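Local coordinates for cystathionine beta-lyase family protein, YNBB B.subtilis ortholog (Clostridium acetobutylicum, PDB 3HVY) that probably acts as a pyridoxal-phosphate-dependent carbon-sulfur lyase of the methionine gamma-lyase family, with a possible role in aluminium resistance, at residues Glu32-Tyr37 with Gly307-Ala312; His299-Ala304 with Thr331-Ala336; Lys153-Lys158 with Ile164-Glu169. All coordinates share one frame; numbering follows the deposited sequence.

Interaction 1 of 3, residues Glu32-Tyr37 with Gly307-Ala312; sequences EKEFKY and GAVFCA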
loop_
_atom_site.group_PDB
_atom_site.type_symbol
_atom_site.label_atom_id
_atom_site.label_comp_id
_atom_site.label_asym_id
_atom_site.label_seq_id
_atom_site.Cartn_x
_atom_site.Cartn_y
_atom_site.Cartn_z
ATOM N N GLU D 32 23.598 -25.428 23.807
ATOM C CA GLU D 32 23.427 -26.221 22.578
ATOM C C GLU D 32 22.362 -27.320 22.680
ATOM O O GLU D 32 21.590 -27.501 21.748
ATOM C CB GLU D 32 24.742 -26.803 22.111
ATOM C CG GLU D 32 24.741 -27.262 20.632
ATOM N N LYS D 33 22.288 -28.042 23.784
ATOM C CA LYS D 33 21.243 -29.065 23.939
ATOM C C LYS D 33 19.840 -28.446 23.993
ATOM O O LYS D 33 18.884 -29.016 23.453
ATOM C CB LYS D 33 21.492 -29.962 25.176
ATOM N N GLU D 34 19.700 -27.304 24.674
ATOM C CA GLU D 34 18.428 -26.617 24.693
ATOM C C GLU D 34 18.005 -26.231 23.256
ATOM O O GLU D 34 16.860 -26.369 22.879
ATOM C CB GLU D 34 18.509 -25.338 25.532
ATOM C CG GLU D 34 18.926 -25.509 26.949
ATOM C CD GLU D 34 18.203 -26.619 27.642
ATOM O OE1 GLU D 34 16.952 -26.606 27.663
ATOM O OE2 GLU D 34 18.896 -27.488 28.199
ATOM N N PHE D 35 18.917 -25.660 22.485
ATOM C CA PHE D 35 18.626 -25.234 21.125
ATOM C C PHE D 35 18.112 -26.411 20.260
ATOM O O PHE D 35 17.187 -26.253 19.440
ATOM C CB PHE D 35 19.865 -24.587 20.483
ATOM C CG PHE D 35 20.099 -23.139 20.879
ATOM C CD1 PHE D 35 19.519 -22.589 22.013
ATOM C CD2 PHE D 35 21.008 -22.369 20.163
ATOM C CE1 PHE D 35 19.804 -21.259 22.407
ATOM C CE2 PHE D 35 21.255 -21.062 20.501
ATOM C CZ PHE D 35 20.650 -20.491 21.599
ATOM N N LYS D 36 18.700 -27.582 20.427
ATOM C CA LYS D 36 18.265 -28.759 19.655
ATOM C C LYS D 36 16.854 -29.168 20.025
ATOM O O LYS D 36 16.052 -29.620 19.189
ATOM C CB LYS D 36 19.250 -29.955 19.849
ATOM C CG LYS D 36 20.592 -29.719 19.131
ATOM C CD LYS D 36 21.599 -30.888 19.244
ATOM N N TYR D 37 16.530 -28.996 21.288
ATOM C CA TYR D 37 15.196 -29.277 21.749
ATOM C C TYR D 37 14.200 -28.326 21.069
ATOM O O TYR D 37 13.123 -28.750 20.637
ATOM C CB TYR D 37 15.170 -29.132 23.271
ATOM C CG TYR D 37 13.802 -29.148 23.891
ATOM C CD1 TYR D 37 13.089 -27.977 24.053
ATOM C CD2 TYR D 37 13.242 -30.343 24.372
ATOM C CE1 TYR D 37 11.862 -27.993 24.633
ATOM C CE2 TYR D 37 12.026 -30.367 24.952
ATOM C CZ TYR D 37 11.332 -29.186 25.080
ATOM O OH TYR D 37 10.118 -29.166 25.664
ATOM N N GLY D 307 17.332 -16.573 21.524
ATOM C CA GLY D 307 17.910 -15.359 22.066
ATOM C C GLY D 307 17.649 -15.224 23.536
ATOM O O GLY D 307 18.528 -14.862 24.285
ATOM N N ALA D 308 16.448 -15.574 23.968
ATOM C CA ALA D 308 16.097 -15.483 25.380
ATOM C C ALA D 308 16.966 -16.459 26.261
ATOM O O ALA D 308 17.532 -16.089 27.289
ATOM C CB ALA D 308 14.574 -15.806 25.550
ATOM N N VAL D 309 17.080 -17.693 25.791
ATOM C CA VAL D 309 17.816 -18.774 26.453
ATOM C C VAL D 309 19.293 -18.490 26.503
ATOM O O VAL D 309 19.925 -18.715 27.515
ATOM C CB VAL D 309 17.480 -20.147 25.754
ATOM C CG1 VAL D 309 18.445 -21.268 26.192
ATOM C CG2 VAL D 309 15.972 -20.565 26.003
ATOM N N PHE D 310 19.863 -18.014 25.390
ATOM C CA PHE D 310 21.270 -17.589 25.366
ATOM C C PHE D 310 21.469 -16.391 26.310
ATOM O O PHE D 310 22.416 -16.332 27.099
ATOM C CB PHE D 310 21.673 -17.186 23.947
ATOM C CG PHE D 310 23.031 -16.525 23.856
ATOM C CD1 PHE D 310 24.193 -17.268 23.985
ATOM C CD2 PHE D 310 23.148 -15.153 23.716
ATOM C CE1 PHE D 310 25.437 -16.652 23.914
ATOM C CE2 PHE D 310 24.372 -14.526 23.694
ATOM C CZ PHE D 310 25.528 -15.274 23.782
ATOM N N CYS D 311 20.563 -15.437 26.268
ATOM C CA CYS D 311 20.667 -14.307 27.211
ATOM C C CYS D 311 20.680 -14.788 28.689
ATOM O O CYS D 311 21.507 -14.356 29.501
ATOM C CB CYS D 311 19.511 -13.341 26.968
ATOM S SG CYS D 311 19.498 -11.927 28.100
ATOM N N ALA D 312 19.702 -15.622 29.054
ATOM C CA ALA D 312 19.618 -16.262 30.359
ATOM C C ALA D 312 20.971 -16.855 30.801
ATOM O O ALA D 312 21.406 -16.631 31.914
ATOM C CB ALA D 312 18.514 -17.413 30.341
#
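Two long helices, 18-55 and 287-317, run antiparallel here, and Phe35 of one meets Val309 and Phe310 of the other. The short axes of 32-37 and 307-312 lie 10.5 Å apart at an angle of 164°. Side chains alone fill the distance between the two axes, and no hydrogen bond crosses it. The Phe35 ring reaches over with its outer edge. Phe35 CE1 lies 4.0 Å from Val309 CG1, and Phe35 CZ lies 4.2 Å from Phe310 CB. Both partners sit near the plane of the ring, so its rim makes this contact and not a face. Val309 CG1 is anti to the backbone N (chi1 167°), and this places the methyl group against both Phe35 and Glu34. Val309 CG1 is also 4.1 Å from Glu34 CB. Glu34 thus gives only its aliphatic base to this interface. Its chain bends at chi2, and its carboxylate makes a salt bridge with Lys329 through OE1. Phe310 touches Phe35 through its CB, while its ring leads away toward Leu419 and Lys415 of helix 411-422. Phe411, at the start of that helix, meets the Phe35 ring edge-to-face. Val309 also packs on Val31 and Tyr38 of helix 18-55. On another side of helix 287-317, Ala308, Cys311 and Ala312 lie against Gln335 of strand 334-338.

Interaction 2 of 3, residues His299-Ala304 with Thr331-Ala336; sequences HVTIEA and TDIIQA. With EDO (1,2-ethanediol), chain Y.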
loop_
_atom_site.group_PDB
_atom_site.type_symbol
_atom_site.label_atom_id
_atom_site.label_comp_id
_atom_site.label_asym_id
_atom_site.label_seq_id
_atom_site.Cartn_x
_atom_site.Cartn_y
_atom_site.Cartn_z
ATOM N N HIS D 299 9.351 -20.255 12.811
ATOM C CA HIS D 299 10.799 -20.055 12.725
ATOM C C HIS D 299 11.279 -18.840 13.505
ATOM O O HIS D 299 12.172 -18.932 14.347
ATOM C CB HIS D 299 11.258 -19.987 11.248
ATOM C CG HIS D 299 12.739 -19.888 11.073
ATOM N ND1 HIS D 299 13.537 -20.991 10.846
ATOM C CD2 HIS D 299 13.568 -18.811 11.077
ATOM C CE1 HIS D 299 14.797 -20.592 10.740
ATOM N NE2 HIS D 299 14.844 -19.280 10.875
ATOM N N VAL D 300 10.731 -17.702 13.185
ATOM C CA VAL D 300 11.111 -16.472 13.840
ATOM C C VAL D 300 10.888 -16.517 15.355
ATOM O O VAL D 300 11.736 -16.037 16.127
ATOM C CB VAL D 300 10.432 -15.265 13.173
ATOM C CG1 VAL D 300 10.739 -13.998 13.951
ATOM C CG2 VAL D 300 10.984 -15.119 11.700
ATOM N N THR D 301 9.802 -17.162 15.781
ATOM C CA THR D 301 9.515 -17.321 17.218
ATOM C C THR D 301 10.645 -18.038 17.913
ATOM O O THR D 301 11.108 -17.570 18.951
ATOM C CB THR D 301 8.162 -18.036 17.458
ATOM O OG1 THR D 301 7.098 -17.233 16.934
ATOM C CG2 THR D 301 7.905 -18.407 18.919
ATOM N N ILE D 302 11.207 -19.078 17.277
ATOM C CA ILE D 302 12.234 -19.864 17.883
ATOM C C ILE D 302 13.577 -19.168 17.825
ATOM O O ILE D 302 14.414 -19.385 18.687
ATOM C CB ILE D 302 12.240 -21.299 17.327
ATOM C CG1 ILE D 302 10.946 -22.020 17.781
ATOM C CG2 ILE D 302 13.533 -22.155 17.777
ATOM C CD1 ILE D 302 10.853 -22.278 19.303
ATOM N N GLU D 303 13.782 -18.288 16.857
ATOM C CA GLU D 303 14.952 -17.420 16.907
ATOM C C GLU D 303 14.904 -16.556 18.189
ATOM O O GLU D 303 15.926 -16.370 18.859
ATOM C CB GLU D 303 15.022 -16.508 15.693
ATOM C CG GLU D 303 15.242 -17.222 14.349
ATOM C CD GLU D 303 16.538 -18.018 14.316
ATOM O OE1 GLU D 303 17.619 -17.403 14.416
ATOM O OE2 GLU D 303 16.482 -19.270 14.185
ATOM N N ALA D 304 13.722 -16.062 18.531
ATOM C CA ALA D 304 13.567 -15.188 19.714
ATOM C C ALA D 304 13.719 -16.022 20.993
ATOM O O ALA D 304 14.360 -15.592 21.934
ATOM C CB ALA D 304 12.241 -14.463 19.655
ATOM N N THR D 331 7.709 -21.057 27.495
ATOM C CA THR D 331 6.367 -20.958 27.000
ATOM C C THR D 331 6.109 -19.662 26.276
ATOM O O THR D 331 5.104 -19.555 25.523
ATOM C CB THR D 331 5.350 -21.152 28.142
ATOM O OG1 THR D 331 4.097 -21.492 27.570
ATOM C CG2 THR D 331 5.190 -19.901 29.001
ATOM N N ASP D 332 6.964 -18.645 26.527
ATOM C CA ASP D 332 6.926 -17.398 25.795
ATOM C C ASP D 332 8.358 -16.945 25.446
ATOM O O ASP D 332 9.310 -17.661 25.715
ATOM C CB ASP D 332 6.119 -16.340 26.534
ATOM C CG ASP D 332 6.770 -15.905 27.803
ATOM O OD1 ASP D 332 7.998 -16.031 27.873
ATOM O OD2 ASP D 332 6.081 -15.421 28.719
ATOM N N ILE D 333 8.477 -15.797 24.800
ATOM C CA ILE D 333 9.776 -15.279 24.328
ATOM C C ILE D 333 10.467 -14.303 25.294
ATOM O O ILE D 333 11.500 -13.725 24.969
ATOM C CB ILE D 333 9.684 -14.600 22.926
ATOM C CG1 ILE D 333 8.730 -13.415 22.924
ATOM C CG2 ILE D 333 9.274 -15.611 21.812
ATOM C CD1 ILE D 333 8.885 -12.481 21.711
ATOM N N ILE D 334 9.931 -14.157 26.484
ATOM C CA ILE D 334 10.438 -13.159 27.412
ATOM C C ILE D 334 11.562 -13.697 28.305
ATOM O O ILE D 334 11.502 -14.847 28.735
ATOM C CB ILE D 334 9.344 -12.671 28.361
ATOM C CG1 ILE D 334 8.097 -12.211 27.589
ATOM C CG2 ILE D 334 9.885 -11.553 29.293
ATOM C CD1 ILE D 334 8.399 -11.208 26.542
ATOM N N GLN D 335 12.565 -12.833 28.589
ATOM C CA GLN D 335 13.650 -13.154 29.481
ATOM C C GLN D 335 13.792 -12.005 30.441
ATOM O O GLN D 335 13.921 -10.867 30.003
ATOM C CB GLN D 335 14.986 -13.270 28.756
ATOM C CG GLN D 335 16.138 -13.743 29.651
ATOM C CD GLN D 335 15.830 -15.070 30.337
ATOM O OE1 GLN D 335 15.468 -16.024 29.673
ATOM N NE2 GLN D 335 16.004 -15.135 31.669
ATOM N N ALA D 336 13.829 -12.319 31.731
ATOM C CA ALA D 336 14.032 -11.334 32.814
ATOM C C ALA D 336 15.441 -11.480 33.403
ATOM O O ALA D 336 15.981 -12.588 33.472
ATOM C CB ALA D 336 12.927 -11.483 33.921
HETATM C C1 EDO Y . 20.175 -20.054 14.386
HETATM O O1 EDO Y . 19.818 -18.722 14.059
HETATM C C2 EDO Y . 19.104 -20.645 15.270
HETATM O O2 EDO Y . 18.074 -21.337 14.545
HETATM O O HOH W 1 13.369 -13.355 23.116
#
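Ile333 packs against helix 287-317 through one methyl group, its CG2. Ile333 CG2 lies 3.8 Å from Ala304 CB and 3.9 Å from Thr301 O. It therefore sits over one turn of the helix, and Thr301 CG2 adds a longer contact, 4.2 Å from Ile333 CG2. CG2 is anti to the carbonyl carbon of Ile333, which leaves CG1 between the backbone N and that carbon (chi1 60°). This small apolar patch is the tight part of the contact. No direct hydrogen bond joins the two segments. Beside the patch the link is indirect: one water donates to both Ala304 O and Ile333 O, at 2.7 Å each. Asp332 points away from the helix. Asp332 OD1 accepts from Ile334 N, two residues on, at 3.0 Å; this is an Asx turn, with the donor above the carboxylate plane. Its OD2 bonds to Ser185 and Ser193. Elsewhere on the helix, Glu303 OE1 and OE2 accept from O1 and O2 of a 1,2-ethanediol, probably from the crystallisation liquor. Glu303 OE1 also accepts from Phe411 N. His299 NE2 is hydrogen-bonded to NE2 of His299 of the second subunit. Strand 334-338 belongs to the antiparallel sheet of the C-terminal part, and its entry loop rests on the long helix, consistent with a fold type I pyridoxal-phosphate enzyme.

Interaction 3 of 3, residues Lys153-Lys158 with Ile164-Glu169; sequences KMVDLK and INTVKE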
loop_
_atom_site.group_PDB
_atom_site.type_symbol
_atom_site.label_atom_id
_atom_site.label_comp_id
_atom_site.label_asym_id
_atom_site.label_seq_id
_atom_site.Cartn_x
_atom_site.Cartn_y
_atom_site.Cartn_z
ATOM N N LYS D 153 -13.456 -10.208 39.893
ATOM C CA LYS D 153 -12.756 -10.833 41.004
ATOM C C LYS D 153 -11.381 -11.188 40.508
ATOM O O LYS D 153 -11.216 -11.534 39.338
ATOM C CB LYS D 153 -13.435 -12.106 41.521
ATOM C CG LYS D 153 -14.720 -11.864 42.209
ATOM C CD LYS D 153 -15.487 -13.149 42.611
ATOM C CE LYS D 153 -16.562 -12.803 43.672
ATOM N NZ LYS D 153 -17.463 -13.928 44.084
HETATM N N MSE D 154 -10.419 -11.176 41.424
HETATM C CA MSE D 154 -9.080 -11.554 41.100
HETATM C C MSE D 154 -8.495 -12.475 42.168
HETATM O O MSE D 154 -8.621 -12.220 43.369
HETATM C CB MSE D 154 -8.277 -10.285 40.903
HETATM C CG MSE D 154 -6.918 -10.587 40.395
HETATM SE SE MSE D 154 -5.701 -10.092 41.757
HETATM C CE MSE D 154 -5.847 -8.374 40.902
ATOM N N VAL D 155 -7.910 -13.586 41.737
ATOM C CA VAL D 155 -7.388 -14.595 42.666
ATOM C C VAL D 155 -5.868 -14.438 42.630
ATOM O O VAL D 155 -5.226 -14.645 41.598
ATOM C CB VAL D 155 -7.817 -16.061 42.331
ATOM C CG1 VAL D 155 -7.320 -17.081 43.405
ATOM C CG2 VAL D 155 -9.377 -16.202 42.151
ATOM N N ASP D 156 -5.309 -14.033 43.770
ATOM C CA ASP D 156 -3.869 -13.917 43.896
ATOM C C ASP D 156 -3.212 -15.273 43.803
ATOM O O ASP D 156 -3.785 -16.324 44.176
ATOM C CB ASP D 156 -3.496 -13.286 45.235
ATOM C CG ASP D 156 -3.576 -11.802 45.191
ATOM O OD1 ASP D 156 -2.943 -11.210 44.279
ATOM O OD2 ASP D 156 -4.291 -11.254 46.047
ATOM N N LEU D 157 -1.987 -15.259 43.328
ATOM C CA LEU D 157 -1.194 -16.474 43.358
ATOM C C LEU D 157 -0.981 -16.870 44.821
ATOM O O LEU D 157 -1.039 -16.039 45.715
ATOM C CB LEU D 157 0.131 -16.267 42.664
ATOM C CG LEU D 157 0.079 -15.992 41.157
ATOM C CD1 LEU D 157 1.473 -15.563 40.654
ATOM C CD2 LEU D 157 -0.456 -17.173 40.338
ATOM N N LYS D 158 -0.819 -18.161 45.061
ATOM C CA LYS D 158 -0.535 -18.662 46.392
ATOM C C LYS D 158 0.740 -19.477 46.223
ATOM O O LYS D 158 0.796 -20.380 45.379
ATOM C CB LYS D 158 -1.687 -19.535 46.892
ATOM C CG LYS D 158 -1.567 -19.970 48.348
ATOM C CD LYS D 158 -2.343 -21.236 48.583
ATOM C CE LYS D 158 -2.290 -21.670 50.030
ATOM N NZ LYS D 158 -2.810 -23.069 50.181
ATOM N N ILE D 164 -5.661 -22.806 42.690
ATOM C CA ILE D 164 -6.720 -23.550 42.093
ATOM C C ILE D 164 -7.827 -23.886 43.088
ATOM O O ILE D 164 -8.984 -23.942 42.711
ATOM C CB ILE D 164 -6.141 -24.804 41.370
ATOM C CG1 ILE D 164 -7.051 -25.243 40.211
ATOM C CG2 ILE D 164 -5.963 -25.928 42.349
ATOM C CD1 ILE D 164 -7.498 -24.120 39.251
ATOM N N ASN D 165 -7.508 -24.058 44.367
ATOM C CA ASN D 165 -8.556 -24.301 45.326
ATOM C C ASN D 165 -9.464 -23.106 45.573
ATOM O O ASN D 165 -10.652 -23.283 45.767
ATOM C CB ASN D 165 -8.000 -24.815 46.661
ATOM C CG ASN D 165 -7.512 -26.276 46.577
ATOM O OD1 ASN D 165 -7.778 -27.006 45.610
ATOM N ND2 ASN D 165 -6.789 -26.699 47.607
ATOM N N THR D 166 -8.922 -21.899 45.606
ATOM C CA THR D 166 -9.769 -20.713 45.747
ATOM C C THR D 166 -10.617 -20.480 44.487
ATOM O O THR D 166 -11.796 -20.116 44.574
ATOM C CB THR D 166 -8.918 -19.475 46.022
ATOM O OG1 THR D 166 -8.229 -19.701 47.250
ATOM C CG2 THR D 166 -9.779 -18.244 46.156
ATOM N N VAL D 167 -10.042 -20.761 43.325
ATOM C CA VAL D 167 -10.778 -20.660 42.061
ATOM C C VAL D 167 -12.035 -21.546 42.097
ATOM O O VAL D 167 -13.145 -21.112 41.751
ATOM C CB VAL D 167 -9.923 -21.103 40.882
ATOM C CG1 VAL D 167 -10.789 -21.122 39.574
ATOM C CG2 VAL D 167 -8.721 -20.169 40.696
ATOM N N LYS D 168 -11.858 -22.772 42.572
ATOM C CA LYS D 168 -12.953 -23.735 42.700
ATOM C C LYS D 168 -13.983 -23.304 43.701
ATOM O O LYS D 168 -15.189 -23.415 43.439
ATOM C CB LYS D 168 -12.395 -25.122 43.049
ATOM C CG LYS D 168 -11.765 -25.731 41.819
ATOM C CD LYS D 168 -10.942 -26.953 42.145
ATOM C CE LYS D 168 -11.709 -28.245 42.042
ATOM N NZ LYS D 168 -10.749 -29.386 42.068
ATOM N N GLU D 169 -13.517 -22.813 44.849
ATOM C CA GLU D 169 -14.416 -22.244 45.878
ATOM C C GLU D 169 -15.259 -21.075 45.313
ATOM O O GLU D 169 -16.436 -20.949 45.559
ATOM C CB GLU D 169 -13.593 -21.744 47.077
ATOM C CG GLU D 169 -12.966 -22.807 47.999
ATOM C CD GLU D 169 -12.060 -22.187 49.076
#
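Strand 151-154 ends at Met154, and the chain then runs through an extended loop past the first turns of helix 164-173, with the CA atoms of Val155 and Val167 7.0 Å apart. No hydrogen bond crosses between the two segments, and the contact is made by methyl groups. Val155, the first residue after the strand, points its side chain toward the helix. Its two branches divide the work. Val155 CG1 is anti to the backbone N (chi1 -176°) and lies alongside Thr166, 3.9 Å from both Thr166 CB and Thr166 CG2. The other branch, Val155 CG2, faces Val167 and comes within 4.3 Å of Val167 CG2, a looser touch. The Val155 and Thr166 side chains run by one another in opposite senses, flank to flank. Thr166 shows two characters here. Its methyl is anti to the backbone N and serves the apolar contact, while OG1 is anti to the carbonyl carbon (chi1 -61°). That hydroxyl is hydrogen-bonded to Asp163 OD2, just before the helix. The polar and apolar ends of this one residue are thus used separately. Thr166 is partly exposed, whereas both valines are buried. Both valines also pack on Met120 of strand 118-121, which is the neighbour of strand 151-154 in the sheet. Val155 keeps backbone hydrogen bonds to Ser121 and Gly124 on that side. Two residues before Val155, Lys153 forms salt bridges with Glu170 and Asp174, which tie the strand end to the later part of the helix and the residue after it. Strand 151-154 is an outermost strand of the seven-stranded mixed sheet. The helix that follows leads into parallel strand 177-183, a beta-alpha-beta crossover of the large domain in fold type I pyridoxal-phosphate enzymes.

Interactions 1 and 2 share helix 287-317 and lie side by side, with centres 10 Å apart. They touch mainly through Gln335, with Ile333 O also near Ala308 CB. One side of the helix meets helix 18-55, and another meets strand 334-338 and the loop before it. Interaction 3 is separate, with its nearest atoms about 20 Å from interaction 1 and about 13 Å from interaction 2. It belongs to the edge of the mixed sheet. All three are mainly buried and apolar, and none has a direct hydrogen bond across it. Interaction 1 uses an aromatic rim, interaction 2 adds a bridging water, and interaction 3 relies on branched methyl groups beside exposed residues.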